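Local coordinates for exotoxin 5 (Staphylococcus aureus subsp. aureus COL, PDB 3R2I), which is of unknown function but, as a staphylococcal superantigen-like exotoxin, probably acts outside the bacterium on components of host immunity, at residues M62-Y67 with L223-L227; Y66-F72 with F121-I127. All coordinates share one frame; numbering follows the deposited sequence.

Interaction 1. Residues M62-Y67 with L223-L227; sequences MLHQYY and LSEKL
The phenol oxygen of Tyr-67 is held by two partners: it accepts the backbone N-H of Leu-227, and it is also hydrogen-bonded to Asp-186 on helix 182-197. Tyr-67 OH lies 3.1 Å from Leu-227 N, and the N-H points almost straight at it (174°). The amide arrives at the edge of the ring, near its plane, with Lys-226 CA alongside, 3.9 Å from the same Tyr-67 OH. The residue before it, Lys-226, runs fully extended from a CG placed anti to the backbone N (chi1 -179°) and crosses Tyr-66 at about a right angle. Lys-226 CE sits over one face of the Tyr-66 ring, displaced toward the rim and 3.3 Å from Tyr-66 CZ, a CH-pi contact. The ammonium rides farther off-centre, with Lys-226 NZ 3.9 Å from the centroid of the Tyr-66 ring, a cation-pi pair; the same ammonium also forms a salt bridge with Glu-125. In the two-domain superantigen fold this joins the N-terminal helix 57-68 to the loop that follows strand 218-222 of the beta-grasp domain. One helical turn before Tyr-67, Leu-63 spreads its two methyls along the loop backbone: Leu-63 CD2 approaches Lys-226 N at 3.7 Å, while Leu-63 CD1 comes within 3.9 Å of Ser-224 O. The two tyrosines also pack on each other, CD2 of Tyr-66 standing over the centre of the Tyr-67 ring. Tyr-59, earlier on the same helix, takes the Lys-226 amide through its hydroxyl, and Arg-190 binds the carbonyl of Glu-225.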
loop_
_atom_site.group_PDB
_atom_site.type_symbol
_atom_site.label_atom_id
_atom_site.label_comp_id
_atom_site.label_asym_id
_atom_site.label_seq_id
_atom_site.Cartn_x
_atom_site.Cartn_y
_atom_site.Cartn_z
ATOM N N MET A 62 -4.755 -5.791 15.816
ATOM C CA MET A 62 -3.524 -5.815 15.030
ATOM C C MET A 62 -3.711 -5.047 13.716
ATOM O O MET A 62 -2.897 -4.218 13.334
ATOM C CB MET A 62 -3.128 -7.268 14.759
ATOM C CG MET A 62 -1.857 -7.455 13.900
ATOM S SD MET A 62 -2.040 -7.212 12.102
ATOM C CE MET A 62 -3.243 -8.524 11.757
ATOM N N LEU A 63 -4.785 -5.347 13.009
ATOM C CA LEU A 63 -5.101 -4.647 11.763
ATOM C C LEU A 63 -5.194 -3.137 11.991
ATOM O O LEU A 63 -4.617 -2.374 11.256
ATOM C CB LEU A 63 -6.394 -5.174 11.159
ATOM C CG LEU A 63 -6.290 -6.597 10.588
ATOM C CD1 LEU A 63 -7.657 -7.169 10.214
ATOM C CD2 LEU A 63 -5.312 -6.635 9.391
ATOM N N HIS A 64 -5.897 -2.734 13.038
ATOM C CA HIS A 64 -6.067 -1.341 13.367
ATOM C C HIS A 64 -4.724 -0.695 13.648
ATOM O O HIS A 64 -4.463 0.405 13.204
ATOM C CB HIS A 64 -6.927 -1.200 14.610
ATOM C CG HIS A 64 -7.190 0.221 14.970
ATOM N ND1 HIS A 64 -6.382 0.928 15.835
ATOM C CD2 HIS A 64 -8.133 1.086 14.532
ATOM C CE1 HIS A 64 -6.820 2.170 15.913
ATOM N NE2 HIS A 64 -7.892 2.287 15.149
ATOM N N GLN A 65 -3.879 -1.356 14.422
ATOM C CA GLN A 65 -2.570 -0.789 14.699
ATOM C C GLN A 65 -1.762 -0.710 13.429
ATOM O O GLN A 65 -1.180 0.304 13.121
ATOM C CB GLN A 65 -1.845 -1.590 15.796
ATOM C CG GLN A 65 -0.310 -1.422 15.870
ATOM C CD GLN A 65 0.504 -2.431 14.994
ATOM O OE1 GLN A 65 1.699 -2.211 14.747
ATOM N NE2 GLN A 65 -0.134 -3.557 14.569
ATOM N N TYR A 66 -1.773 -1.764 12.642
ATOM C CA TYR A 66 -0.952 -1.764 11.432
ATOM C C TYR A 66 -1.328 -0.697 10.393
ATOM O O TYR A 66 -0.498 0.119 9.948
ATOM C CB TYR A 66 -1.013 -3.130 10.818
ATOM C CG TYR A 66 -0.129 -3.271 9.636
ATOM C CD1 TYR A 66 1.217 -3.544 9.785
ATOM C CD2 TYR A 66 -0.638 -3.124 8.359
ATOM C CE1 TYR A 66 2.019 -3.631 8.704
ATOM C CE2 TYR A 66 0.153 -3.253 7.283
ATOM C CZ TYR A 66 1.469 -3.503 7.440
ATOM O OH TYR A 66 2.238 -3.658 6.300
ATOM N N TYR A 67 -2.612 -0.671 10.072
ATOM C CA TYR A 67 -3.138 0.250 9.101
ATOM C C TYR A 67 -3.328 1.710 9.564
ATOM O O TYR A 67 -3.747 2.541 8.751
ATOM C CB TYR A 67 -4.397 -0.338 8.490
ATOM C CG TYR A 67 -4.071 -1.435 7.522
ATOM C CD1 TYR A 67 -3.514 -1.131 6.284
ATOM C CD2 TYR A 67 -4.324 -2.769 7.816
ATOM C CE1 TYR A 67 -3.215 -2.115 5.375
ATOM C CE2 TYR A 67 -4.003 -3.772 6.892
ATOM C CZ TYR A 67 -3.470 -3.434 5.690
ATOM O OH TYR A 67 -3.218 -4.405 4.760
ATOM N N LEU A 223 -10.792 -7.094 3.408
ATOM C CA LEU A 223 -10.534 -6.289 4.602
ATOM C C LEU A 223 -10.328 -7.062 5.897
ATOM O O LEU A 223 -9.739 -6.514 6.859
ATOM C CB LEU A 223 -11.642 -5.245 4.815
ATOM C CG LEU A 223 -11.799 -4.178 3.721
ATOM C CD1 LEU A 223 -12.965 -3.245 3.960
ATOM C CD2 LEU A 223 -10.472 -3.395 3.598
ATOM N N SER A 224 -10.769 -8.326 5.932
ATOM C CA SER A 224 -10.657 -9.144 7.136
ATOM C C SER A 224 -9.254 -9.720 7.389
ATOM O O SER A 224 -9.019 -10.365 8.394
ATOM C CB SER A 224 -11.663 -10.299 7.079
ATOM O OG SER A 224 -11.234 -11.273 6.138
ATOM N N GLU A 225 -8.336 -9.486 6.460
ATOM C CA GLU A 225 -6.979 -9.940 6.587
ATOM C C GLU A 225 -6.039 -8.848 6.101
ATOM O O GLU A 225 -6.393 -8.048 5.241
ATOM C CB GLU A 225 -6.704 -11.112 5.634
ATOM C CG GLU A 225 -7.462 -12.403 5.828
ATOM C CD GLU A 225 -6.895 -13.526 4.922
ATOM O OE1 GLU A 225 -6.955 -14.718 5.318
ATOM O OE2 GLU A 225 -6.344 -13.213 3.838
ATOM N N LYS A 226 -4.805 -8.910 6.555
ATOM C CA LYS A 226 -3.748 -7.992 6.132
ATOM C C LYS A 226 -3.287 -8.393 4.748
ATOM O O LYS A 226 -3.226 -9.592 4.434
ATOM C CB LYS A 226 -2.581 -8.178 7.079
ATOM C CG LYS A 226 -1.346 -7.302 6.847
ATOM C CD LYS A 226 -0.331 -7.598 7.967
ATOM C CE LYS A 226 0.945 -6.792 7.789
ATOM N NZ LYS A 226 1.988 -7.071 8.806
ATOM N N LEU A 227 -2.917 -7.425 3.921
ATOM C CA LEU A 227 -2.463 -7.777 2.571
ATOM C C LEU A 227 -1.294 -8.776 2.701
ATOM O O LEU A 227 -0.475 -8.610 3.588
ATOM C CB LEU A 227 -2.006 -6.525 1.826
ATOM C CG LEU A 227 -1.722 -6.647 0.330
ATOM C CD1 LEU A 227 -3.014 -6.944 -0.410
ATOM C CD2 LEU A 227 -1.122 -5.318 -0.148
#

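Interaction 2. Residues Y66-F72 with F121-I127; sequences YYSEESF and FAVPELI
Phe-72 and Ala-122 exchange two backbone hydrogen bonds, forming a single antiparallel hydrogen-bonded bridge: Ala-122 N gives to Phe-72 O at 2.8 Å and Phe-72 N to Ala-122 O at 3.0 Å. Next to it, Ser-71 CB leans on the end of the Phe-121 ring, 3.6 Å from Phe-121 CZ. Farther along, the aliphatic part of Glu-69 packs on proline, with Glu-69 CG 3.3 Å from Pro-124 CG; the chain bends at chi2 (66°), and Glu-69 OE2 ends 4.2 Å from Ile-127 CD1. At the helix end of the contact, Tyr-66 OH donates to Glu-125 OE2 at 2.9 Å, reaching it from above the carboxylate plane, which is inclined 35° to the ring. Val-123 CG1 touches the same phenol, 3.8 Å from Tyr-66 OH. A second shell fixes these groups: the Glu-125 carboxylate is shared, one oxygen for Tyr-66 and the other for Lys-226, while Ser-135 binds the amide of Val-123 and Phe-187 on helix 182-197 touches the Val-123 side chain. Backbone bonds from Phe-121, Glu-125 and Leu-126 tie 121-127 to strand 133-141 of the sheet, as in the OB-fold beta-barrel of staphylococcal superantigen-like proteins.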
loop_
_atom_site.group_PDB
_atom_site.type_symbol
_atom_site.label_atom_id
_atom_site.label_comp_id
_atom_site.label_asym_id
_atom_site.label_seq_id
_atom_site.Cartn_x
_atom_site.Cartn_y
_atom_site.Cartn_z
ATOM N N TYR A 66 -1.773 -1.764 12.642
ATOM C CA TYR A 66 -0.952 -1.764 11.432
ATOM C C TYR A 66 -1.328 -0.697 10.393
ATOM O O TYR A 66 -0.498 0.119 9.948
ATOM C CB TYR A 66 -1.013 -3.130 10.818
ATOM C CG TYR A 66 -0.129 -3.271 9.636
ATOM C CD1 TYR A 66 1.217 -3.544 9.785
ATOM C CD2 TYR A 66 -0.638 -3.124 8.359
ATOM C CE1 TYR A 66 2.019 -3.631 8.704
ATOM C CE2 TYR A 66 0.153 -3.253 7.283
ATOM C CZ TYR A 66 1.469 -3.503 7.440
ATOM O OH TYR A 66 2.238 -3.658 6.300
ATOM N N TYR A 67 -2.612 -0.671 10.072
ATOM C CA TYR A 67 -3.138 0.250 9.101
ATOM C C TYR A 67 -3.328 1.710 9.564
ATOM O O TYR A 67 -3.747 2.541 8.751
ATOM C CB TYR A 67 -4.397 -0.338 8.490
ATOM C CG TYR A 67 -4.071 -1.435 7.522
ATOM C CD1 TYR A 67 -3.514 -1.131 6.284
ATOM C CD2 TYR A 67 -4.324 -2.769 7.816
ATOM C CE1 TYR A 67 -3.215 -2.115 5.375
ATOM C CE2 TYR A 67 -4.003 -3.772 6.892
ATOM C CZ TYR A 67 -3.470 -3.434 5.690
ATOM O OH TYR A 67 -3.218 -4.405 4.760
ATOM N N SER A 68 -3.024 1.983 10.837
ATOM C CA SER A 68 -3.056 3.327 11.468
ATOM C C SER A 68 -1.676 3.959 11.543
ATOM O O SER A 68 -1.530 5.119 11.945
ATOM C CB SER A 68 -3.445 3.233 12.954
ATOM O OG SER A 68 -4.806 3.014 13.108
ATOM N N GLU A 69 -0.659 3.161 11.279
ATOM C CA GLU A 69 0.705 3.624 11.375
ATOM C C GLU A 69 1.033 4.699 10.331
ATOM O O GLU A 69 0.380 4.811 9.302
ATOM C CB GLU A 69 1.635 2.412 11.227
ATOM C CG GLU A 69 3.084 2.672 11.583
ATOM C CD GLU A 69 3.290 2.979 13.052
ATOM O OE1 GLU A 69 2.701 2.264 13.899
ATOM O OE2 GLU A 69 4.076 3.903 13.354
ATOM N N GLU A 70 2.049 5.499 10.605
ATOM C CA GLU A 70 2.474 6.534 9.668
ATOM C C GLU A 70 3.303 5.874 8.572
ATOM O O GLU A 70 4.071 4.942 8.820
ATOM C CB GLU A 70 3.303 7.626 10.362
ATOM C CG GLU A 70 3.695 8.814 9.444
ATOM C CD GLU A 70 4.507 9.902 10.169
ATOM O OE1 GLU A 70 4.914 9.703 11.343
ATOM O OE2 GLU A 70 4.737 10.969 9.558
ATOM N N SER A 71 3.113 6.343 7.357
ATOM C CA SER A 71 3.804 5.837 6.196
ATOM C C SER A 71 4.831 6.858 5.702
ATOM O O SER A 71 4.889 8.012 6.174
ATOM C CB SER A 71 2.793 5.518 5.109
ATOM O OG SER A 71 2.064 6.667 4.756
ATOM N N PHE A 72 5.649 6.405 4.766
ATOM C CA PHE A 72 6.722 7.209 4.228
ATOM C C PHE A 72 6.826 6.951 2.730
ATOM O O PHE A 72 6.562 5.827 2.259
ATOM C CB PHE A 72 8.042 6.851 4.935
ATOM C CG PHE A 72 7.988 6.999 6.449
ATOM C CD1 PHE A 72 7.667 5.916 7.259
ATOM C CD2 PHE A 72 8.227 8.204 7.046
ATOM C CE1 PHE A 72 7.576 6.043 8.636
ATOM C CE2 PHE A 72 8.152 8.338 8.430
ATOM C CZ PHE A 72 7.826 7.249 9.215
ATOM N N PHE A 121 7.231 3.078 -1.070
ATOM C CA PHE A 121 6.149 3.369 -0.163
ATOM C C PHE A 121 6.436 2.458 1.001
ATOM O O PHE A 121 6.410 1.236 0.879
ATOM C CB PHE A 121 4.775 3.101 -0.732
ATOM C CG PHE A 121 3.675 3.408 0.244
ATOM C CD1 PHE A 121 3.283 4.706 0.470
ATOM C CD2 PHE A 121 3.046 2.408 0.938
ATOM C CE1 PHE A 121 2.288 4.995 1.387
ATOM C CE2 PHE A 121 2.042 2.699 1.834
ATOM C CZ PHE A 121 1.672 3.986 2.061
ATOM N N ALA A 122 6.700 3.053 2.140
ATOM C CA ALA A 122 7.119 2.268 3.305
ATOM C C ALA A 122 6.157 2.327 4.450
ATOM O O ALA A 122 5.609 3.379 4.780
ATOM C CB ALA A 122 8.507 2.725 3.766
ATOM N N VAL A 123 5.898 1.155 5.000
ATOM C CA VAL A 123 5.028 1.009 6.151
ATOM C C VAL A 123 5.828 0.124 7.077
ATOM O O VAL A 123 6.324 -0.908 6.660
ATOM C CB VAL A 123 3.769 0.263 5.804
ATOM C CG1 VAL A 123 2.987 -0.037 7.111
ATOM C CG2 VAL A 123 2.960 1.059 4.798
ATOM N N PRO A 124 5.942 0.491 8.340
ATOM C CA PRO A 124 6.780 -0.397 9.125
ATOM C C PRO A 124 6.157 -1.681 9.604
ATOM O O PRO A 124 5.034 -1.682 10.092
ATOM C CB PRO A 124 7.095 0.448 10.376
ATOM C CG PRO A 124 5.980 1.432 10.450
ATOM C CD PRO A 124 5.654 1.756 9.039
ATOM N N GLU A 125 6.907 -2.748 9.514
ATOM C CA GLU A 125 6.572 -3.983 10.153
ATOM C C GLU A 125 7.143 -4.007 11.550
ATOM O O GLU A 125 6.658 -4.672 12.412
ATOM C CB GLU A 125 7.083 -5.146 9.335
ATOM C CG GLU A 125 6.693 -5.133 7.877
ATOM C CD GLU A 125 5.224 -5.444 7.601
ATOM O OE1 GLU A 125 4.583 -6.023 8.415
ATOM O OE2 GLU A 125 4.699 -5.092 6.565
ATOM N N LEU A 126 8.192 -3.247 11.717
ATOM C CA LEU A 126 8.906 -3.050 12.942
ATOM C C LEU A 126 9.658 -1.754 12.753
ATOM O O LEU A 126 10.074 -1.442 11.688
ATOM C CB LEU A 126 9.875 -4.203 13.169
ATOM C CG LEU A 126 10.867 -4.346 14.298
ATOM C CD1 LEU A 126 11.159 -5.794 14.516
ATOM C CD2 LEU A 126 12.105 -3.621 14.013
ATOM N N ILE A 127 9.805 -1.000 13.812
ATOM C CA ILE A 127 10.730 0.094 13.836
ATOM C C ILE A 127 11.808 -0.256 14.823
ATOM O O ILE A 127 11.498 -0.609 15.910
ATOM C CB ILE A 127 10.079 1.402 14.235
ATOM C CG1 ILE A 127 8.831 1.662 13.399
ATOM C CG2 ILE A 127 11.098 2.495 14.266
ATOM C CD1 ILE A 127 8.208 2.944 13.527
#

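How the interactions relate
Interaction 1 uses the later turns of helix 57-68, and interaction 2 its end and the loop that leaves it; their centres are about 11 Å apart. Tyr-66 takes part in both, whereas Tyr-67 lies in both segments but touches only 223-227. Along the chain the helix comes first, then 121-127, then 223-227, so interaction 2 closes a shorter loop within the longer one of interaction 1. The first joins the N-terminal helix to the beta-grasp part, the second to a segment bonded to strand 133-141 of the OB-fold part. Lys-226 NZ and Glu-125 OE1, 2.8 Å apart, tie the two partner segments of Tyr-66 directly to each other.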